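DUF305 domain-containing protein (Deinococcus radiodurans R1, PDB 3BT5) is of unknown function but belongs to the DUF305 family, a largely helical member of the ferritin clan. Local coordinates at residues Pro7-Pro11 with Gln12-Phe16; Glu135-Ala138 with Arg139-Val143. All coordinates share one frame; numbering follows the deposited sequence.

Contact 1: residues Pro7-Pro11 with Gln12-Phe16; sequences PPATP and QEVQF
Thr10 and Glu13 close the first turn of helix 11-37: Thr10 is the N-cap, its O takes the amide of Val14 (Val14 N to Thr10 O 2.9 Å), and Pro11 O takes that of Gln15. The side chains of Thr10 and Glu13 answer each other as a capping box. Thr10 OG1, turned between its own backbone N and carbonyl carbon (chi1 67°), accepts from Glu13 N at 3.0 Å. In return Glu13 OE1 receives Thr10 N at 2.9 Å in a nearly straight bond (170°), met on the anti side of the carboxylate and 20° out of its plane. The two side chains pass at a slant, Thr10 OG1 lying 3.2 Å from Glu13 CG. One water donates to both Glu13 OE1 and Pro8 O; a second joins Thr10 OG1 to Gln12 OE1. On another flank, Val14 CG2 reaches the methyl of Ala9 (Ala9 CB to Val14 CG2 3.9 Å). Beyond the box, Glu13 OE2 accepts from Arg131 N and Pro7 O from Arg131 NH1, fastening the start of the modelled chain to the segment that precedes helix 132-158. Replacing Glu13 with an alanine would probably leave Thr10 N and Arg131 N without their carboxylate acceptor, though Glu13 N could still reach Thr10 OG1. Ala9 and Val14 both rest on Trp68, at the end of helix 41-68.

Contact 2: residues Glu135-Ala138 with Arg139-Val143; sequences ERLA and RQIVV
Glu135 and Arg139 run side by side in the same direction, one helical turn apart, and meet in a salt bridge in one of two conformers of Arg139; the other leaves the bridge less certain. In this conformer Arg139 offers its NE and NH2 edge to a single oxygen, Glu135 OE2, which lies within 5° of the guanidinium plane. Arg139 NH2 to Glu135 OE2 is the shorter bond, 2.9 Å, and uses the anti lone pair. Arg139 NE reaches Glu135 OE2 at 3.2 Å from above the carboxylate, whose plane is turned 51° from the guanidinium. Glu135 reaches the bridge with CG anti to its backbone N (chi1 -173°) and an extended chain, while Arg139 CG swings back beside its own N, 3.1 Å from Glu135 O. Arg136, itself in two conformers, lies alongside Gln140 in one of them. Leu137 and Ile141 instead slant across each other, with Leu137 CG 3.8 Å from Ile141 CD1; they face Gln60, Met61 and Gln57 of helix 41-68. Ala138 and Val142 turn to Thr122 of helix 100-122. Backbone bonds such as Ile141 N to Leu137 O (2.9 Å) set this spacing. The pattern is that of an amphipathic alpha-helix in a helical bundle, aliphatic residues packed inward and, in that Arg139 conformer, an i to i+4 salt bridge outside.

Contact 1 starts helix 11-37 and contact 2 lies in the early turns of helix 132-158, with their centres about 16 Å apart. They meet directly through packing: Phe16 CZ approaches Ile141 CD1 at 4.3 Å. A second tie runs through Arg131, which is hydrogen-bonded to contact 1 and stands just before helix 132-158. Helix 41-68 also lies against both, its end at contact 1 and earlier turns at contact 2. Contact 1 is the more peripheral, its centre about 20 Å from the centre of the chain against about 13 Å for that of contact 2. Together they join the first and last long helices of the bundle; no active site is known.

Contact 1: residues Pro7-Pro11 with Gln12-Phe16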
loop_
_atom_site.group_PDB
_atom_site.type_symbol
_atom_site.label_atom_id
_atom_site.label_comp_id
_atom_site.label_asym_id
_atom_site.label_seq_id
_atom_site.Cartn_x
_atom_site.Cartn_y
_atom_site.Cartn_z
ATOM N N PRO A 7 -19.241 13.868 16.413
ATOM C CA PRO A 7 -18.950 14.839 15.354
ATOM C C PRO A 7 -18.490 14.142 14.068
ATOM O O PRO A 7 -17.745 13.164 14.130
ATOM C CB PRO A 7 -17.820 15.680 15.952
ATOM C CG PRO A 7 -17.132 14.760 16.918
ATOM C CD PRO A 7 -18.174 13.798 17.429
ATOM N N PRO A 8 -18.927 14.645 12.903
ATOM C CA PRO A 8 -18.660 13.923 11.658
ATOM C C PRO A 8 -17.186 14.011 11.265
ATOM O O PRO A 8 -16.476 14.930 11.706
ATOM C CB PRO A 8 -19.544 14.643 10.626
ATOM C CG PRO A 8 -20.405 15.613 11.413
ATOM C CD PRO A 8 -19.653 15.903 12.670
ATOM N N ALA A 9 -16.724 13.056 10.461
ATOM C CA ALA A 9 -15.346 13.064 9.979
ATOM C C ALA A 9 -15.107 14.327 9.150
ATOM O O ALA A 9 -15.982 14.749 8.391
ATOM C CB ALA A 9 -15.086 11.838 9.135
ATOM N N THR A 10 -13.926 14.924 9.288
ATOM C CA THR A 10 -13.610 16.153 8.556
ATOM C C THR A 10 -13.334 15.824 7.087
ATOM O O THR A 10 -13.024 14.687 6.743
ATOM C CB THR A 10 -12.358 16.850 9.132
ATOM O OG1 THR A 10 -11.220 16.018 8.888
ATOM C CG2 THR A 10 -12.484 17.099 10.651
ATOM N N PRO A 11 -13.446 16.819 6.204
ATOM C CA PRO A 11 -13.094 16.563 4.804
ATOM C C PRO A 11 -11.665 16.009 4.632
ATOM O O PRO A 11 -11.439 15.119 3.802
ATOM C CB PRO A 11 -13.240 17.948 4.157
ATOM C CG PRO A 11 -14.311 18.626 5.006
ATOM C CD PRO A 11 -14.012 18.171 6.409
ATOM N N GLN A 12 -10.717 16.491 5.432
ATOM C CA GLN A 12 -9.348 15.948 5.385
ATOM C C GLN A 12 -9.318 14.474 5.801
ATOM O O GLN A 12 -8.602 13.663 5.193
ATOM C CB GLN A 12 -8.410 16.766 6.271
ATOM C CG GLN A 12 -7.011 16.190 6.407
ATOM C CD GLN A 12 -6.150 16.960 7.417
ATOM O OE1 GLN A 12 -6.655 17.508 8.408
ATOM N NE2 GLN A 12 -4.844 16.967 7.185
ATOM N N GLU A 13 -10.072 14.111 6.849
ATOM C CA GLU A 13 -10.111 12.712 7.274
ATOM C C GLU A 13 -10.761 11.826 6.226
ATOM O O GLU A 13 -10.290 10.707 5.949
ATOM C CB GLU A 13 -10.864 12.575 8.605
ATOM C CG GLU A 13 -10.087 13.161 9.765
ATOM C CD GLU A 13 -10.894 13.250 11.052
ATOM O OE1 GLU A 13 -12.122 13.489 11.015
ATOM O OE2 GLU A 13 -10.267 13.086 12.111
ATOM N N VAL A 14 -11.859 12.296 5.646
ATOM C CA VAL A 14 -12.537 11.525 4.604
ATOM C C VAL A 14 -11.583 11.304 3.418
ATOM O O VAL A 14 -11.424 10.173 2.928
ATOM C CB VAL A 14 -13.820 12.234 4.148
ATOM C CG1 VAL A 14 -14.433 11.524 2.925
ATOM C CG2 VAL A 14 -14.820 12.287 5.308
ATOM N N GLN A 15 -10.931 12.371 2.962
ATOM C CA GLN A 15 -10.037 12.215 1.821
ATOM C C GLN A 15 -8.870 11.275 2.145
ATOM O O GLN A 15 -8.445 10.472 1.300
ATOM C CB GLN A 15 -9.479 13.571 1.391
ATOM C CG GLN A 15 -8.375 13.403 0.319
ATOM C CD GLN A 15 -7.678 14.707 -0.045
ATOM O OE1 GLN A 15 -6.809 15.194 0.674
ATOM N NE2 GLN A 15 -8.080 15.280 -1.155
ATOM N N PHE A 16 -8.339 11.378 3.360
ATOM C CA PHE A 16 -7.229 10.515 3.779
ATOM C C PHE A 16 -7.628 9.043 3.656
ATOM O O PHE A 16 -6.914 8.229 3.064
ATOM C CB PHE A 16 -6.825 10.825 5.226
ATOM C CG PHE A 16 -5.875 9.835 5.793
ATOM C CD1 PHE A 16 -4.560 9.780 5.333
ATOM C CD2 PHE A 16 -6.299 8.933 6.750
ATOM C CE1 PHE A 16 -3.687 8.812 5.831
ATOM C CE2 PHE A 16 -5.445 7.973 7.260
ATOM C CZ PHE A 16 -4.123 7.925 6.806
HETATM O O HOH W 1 -13.612 14.254 13.197
HETATM O O HOH W 2 -8.801 16.497 9.946
#

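Contact 2: residues Glu135-Ala138 with Arg139-Val143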
loop_
_atom_site.group_PDB
_atom_site.type_symbol
_atom_site.label_atom_id
_atom_site.label_comp_id
_atom_site.label_asym_id
_atom_site.label_seq_id
_atom_site.Cartn_x
_atom_site.Cartn_y
_atom_site.Cartn_z
ATOM N N GLU A 135 -6.892 8.354 14.154
ATOM C CA GLU A 135 -5.555 8.347 14.738
ATOM C C GLU A 135 -5.056 6.915 14.924
ATOM O O GLU A 135 -3.894 6.605 14.637
ATOM C CB GLU A 135 -5.525 9.102 16.088
ATOM C CG GLU A 135 -4.097 9.242 16.618
ATOM C CD GLU A 135 -4.001 9.851 18.000
ATOM O OE1 GLU A 135 -5.047 9.986 18.678
ATOM O OE2 GLU A 135 -2.862 10.182 18.406
ATOM N N ARG A 136 -5.942 6.044 15.393
ATOM C CA ARG A 136 -5.583 4.649 15.646
ATOM C C ARG A 136 -5.170 3.983 14.335
ATOM O O ARG A 136 -4.105 3.345 14.243
ATOM C CB ARG A 136 -6.765 3.914 16.292
ATOM C CG ARG A 136 -6.467 2.498 16.765
ATOM C CD ARG A 136 -7.632 1.913 17.575
ATOM N NE ARG A 136 -8.875 1.840 16.803
ATOM C CZ ARG A 136 -9.974 2.550 17.062
ATOM N NH1 ARG A 136 -11.052 2.408 16.299
ATOM N NH2 ARG A 136 -10.001 3.400 18.083
ATOM N N LEU A 137 -6.013 4.135 13.320
ATOM C CA LEU A 137 -5.731 3.581 11.982
ATOM C C LEU A 137 -4.404 4.108 11.444
ATOM O O LEU A 137 -3.562 3.355 10.922
ATOM C CB LEU A 137 -6.842 3.978 11.024
ATOM C CG LEU A 137 -6.568 3.674 9.546
ATOM C CD1 LEU A 137 -6.585 2.164 9.327
ATOM C CD2 LEU A 137 -7.585 4.381 8.625
ATOM N N ALA A 138 -4.203 5.413 11.591
ATOM C CA ALA A 138 -2.966 6.026 11.113
ATOM C C ALA A 138 -1.741 5.410 11.790
ATOM O O ALA A 138 -0.731 5.092 11.135
ATOM C CB ALA A 138 -2.998 7.527 11.340
ATOM N N ARG A 139 -1.798 5.275 13.108
ATOM C CA ARG A 139 -0.686 4.652 13.812
ATOM C C ARG A 139 -0.435 3.227 13.307
ATOM O O ARG A 139 0.724 2.834 13.065
ATOM C CB ARG A 139 -0.941 4.699 15.322
ATOM C CG ARG A 139 -1.032 6.137 15.829
ATOM C CD ARG A 139 -1.036 6.269 17.346
ATOM N NE ARG A 139 -1.029 7.680 17.734
ATOM C CZ ARG A 139 0.062 8.445 17.773
ATOM N NH1 ARG A 139 1.247 7.937 17.460
ATOM N NH2 ARG A 139 -0.028 9.721 18.131
ATOM N N GLN A 140 -1.500 2.450 13.128
ATOM C CA GLN A 140 -1.352 1.069 12.616
ATOM C C GLN A 140 -0.714 1.025 11.231
ATOM O O GLN A 140 0.146 0.183 10.950
ATOM C CB GLN A 140 -2.687 0.320 12.605
ATOM C CG GLN A 140 -3.246 0.038 14.001
ATOM C CD GLN A 140 -4.724 -0.339 13.979
ATOM O OE1 GLN A 140 -5.306 -0.569 12.916
ATOM N NE2 GLN A 140 -5.338 -0.392 15.158
ATOM N N ILE A 141 -1.154 1.914 10.354
ATOM C CA ILE A 141 -0.584 1.991 9.015
ATOM C C ILE A 141 0.916 2.267 9.082
ATOM O O ILE A 141 1.708 1.563 8.435
ATOM C CB ILE A 141 -1.295 3.063 8.160
ATOM C CG1 ILE A 141 -2.719 2.613 7.821
ATOM C CG2 ILE A 141 -0.473 3.390 6.898
ATOM C CD1 ILE A 141 -3.591 3.715 7.223
ATOM N N VAL A 142 1.318 3.272 9.865
ATOM C CA VAL A 142 2.722 3.664 9.910
ATOM C C VAL A 142 3.566 2.497 10.437
ATOM O O VAL A 142 4.594 2.148 9.870
ATOM C CB VAL A 142 2.957 4.972 10.739
ATOM C CG1 VAL A 142 4.461 5.228 10.990
ATOM C CG2 VAL A 142 2.333 6.171 10.048
ATOM N N VAL A 143 3.115 1.884 11.524
ATOM C CA VAL A 143 3.874 0.783 12.122
ATOM C C VAL A 143 4.037 -0.379 11.127
ATOM O O VAL A 143 5.131 -0.923 10.940
ATOM C CB VAL A 143 3.163 0.306 13.426
ATOM C CG1 VAL A 143 3.701 -1.041 13.903
ATOM C CG2 VAL A 143 3.366 1.327 14.516
#